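Local coordinates for biotin protein ligase-like protein of unknown function (PDB 3BFM), which is of unknown function but resembles biotin protein ligases, belongs to the biotin/lipoate protein ligase family, and holds a calcium ion in the crystal, at the calcium ion site. Sequence-based numbering; all coordinates share one arbitrary frame.

The calcium ion site. Residues 17-18, 21-22, 43, 50. With CA (calcium ion), chain B.
Protein oxygens hold one half of this calcium ion and water the other, a worked example of a half-embedded surface metal site. At least seven oxygens surround the ion. The packed half joins a loop to the neighbouring strands 39-44 and 48-55. From the loop, the backbone carbonyl O of Gln21 binds the ion at 2.3 Å, and the next residue, Asp22, adds its carboxylate through one oxygen, OD1. With CG beside its own backbone N (chi1 -58°), Asp22 turns OD1 to the metal. Glu43 reaches out from strand 39-44 with CG anti to the backbone N (chi1 -173°) and an extended chain, and meets the ion tip-on as a bidentate chelate, OE2 at 2.4 Å and OE1 at 2.5 Å from the calcium. Arg50 closes this side without touching the metal. Its chain, bent at chi3 (-82°), lays one guanidinium face against Glu43 OE1, while NH1 forms a salt bridge with Asp22 OD1 at 3.2 Å; through its salt bridges to these two oxygens the guanidinium probably helps hold both carboxylates in place, as second-shell support. Behind the carbonyl ligand, the extended Gln21 side chain reaches across to Gly18, where an in-plane lone pair of Gln21 OE1 receives the Gly18 N-H, N to OE1 2.7 Å, which braces the loop. Waters 1, 2 and 3 make up the looser half. Water 1 is tethered to the Gly18 carbonyl, whereas water 2 rests on the metal between its two neighbours. The ion may come from crystallisation, and the structure alone assigns it no role. Water 3 sits at the guanidinium edge, in its plane, its O 3.2 Å from Arg50 NH2.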
loop_
_atom_site.group_PDB
_atom_site.type_symbol
_atom_site.label_atom_id
_atom_site.label_comp_id
_atom_site.label_asym_id
_atom_site.label_seq_id
_atom_site.Cartn_x
_atom_site.Cartn_y
_atom_site.Cartn_z
ATOM N N ALA A 17 3.803 10.274 16.478
ATOM C CA ALA A 17 4.851 11.291 16.685
ATOM C C ALA A 17 5.309 11.296 18.144
ATOM O O ALA A 17 4.491 11.214 19.075
ATOM C CB ALA A 17 4.322 12.684 16.297
ATOM N N GLY A 18 6.621 11.339 18.315
ATOM C CA GLY A 18 7.260 11.420 19.623
ATOM C C GLY A 18 7.607 12.828 20.034
ATOM O O GLY A 18 7.270 13.791 19.356
ATOM N N GLN A 21 8.594 16.011 17.833
ATOM C CA GLN A 21 8.120 15.693 16.488
ATOM C C GLN A 21 6.644 16.101 16.279
ATOM O O GLN A 21 5.783 15.915 17.165
ATOM C CB GLN A 21 8.246 14.192 16.238
ATOM C CG GLN A 21 9.640 13.564 16.476
ATOM C CD GLN A 21 9.693 12.022 16.353
ATOM O OE1 GLN A 21 8.756 11.290 16.707
ATOM N NE2 GLN A 21 10.832 11.523 15.859
ATOM N N ASP A 22 6.328 16.640 15.090
ATOM C CA ASP A 22 4.939 16.795 14.664
ATOM C C ASP A 22 4.774 16.060 13.332
ATOM O O ASP A 22 5.750 15.930 12.582
ATOM C CB ASP A 22 4.529 18.268 14.501
ATOM C CG ASP A 22 4.699 19.085 15.781
ATOM O OD1 ASP A 22 4.466 18.573 16.898
ATOM O OD2 ASP A 22 5.085 20.260 15.651
ATOM N N GLU A 43 -0.525 12.244 15.348
ATOM C CA GLU A 43 -0.391 12.763 16.709
ATOM C C GLU A 43 -1.786 13.165 17.128
ATOM O O GLU A 43 -2.383 14.043 16.491
ATOM C CB GLU A 43 0.570 13.965 16.735
ATOM C CG GLU A 43 0.884 14.447 18.103
ATOM C CD GLU A 43 2.122 15.325 18.200
ATOM O OE1 GLU A 43 2.601 15.940 17.198
ATOM O OE2 GLU A 43 2.609 15.482 19.327
ATOM N N ARG A 50 -3.646 15.471 14.233
ATOM C CA ARG A 50 -2.716 15.749 13.136
ATOM C C ARG A 50 -2.294 14.442 12.541
ATOM O O ARG A 50 -2.165 13.451 13.274
ATOM C CB ARG A 50 -1.507 16.581 13.576
ATOM C CG ARG A 50 -1.902 17.999 13.972
ATOM C CD ARG A 50 -0.727 18.736 14.594
ATOM N NE ARG A 50 -0.623 18.379 15.989
ATOM C CZ ARG A 50 0.404 18.681 16.776
ATOM N NH1 ARG A 50 1.457 19.341 16.317
ATOM N NH2 ARG A 50 0.377 18.307 18.042
HETATM CA CA CA B . 4.316 16.990 18.633
HETATM O O HOH W 1 5.411 15.507 20.111
HETATM O O HOH W 2 6.193 18.365 19.412
HETATM O O HOH W 3 3.023 18.606 19.801
#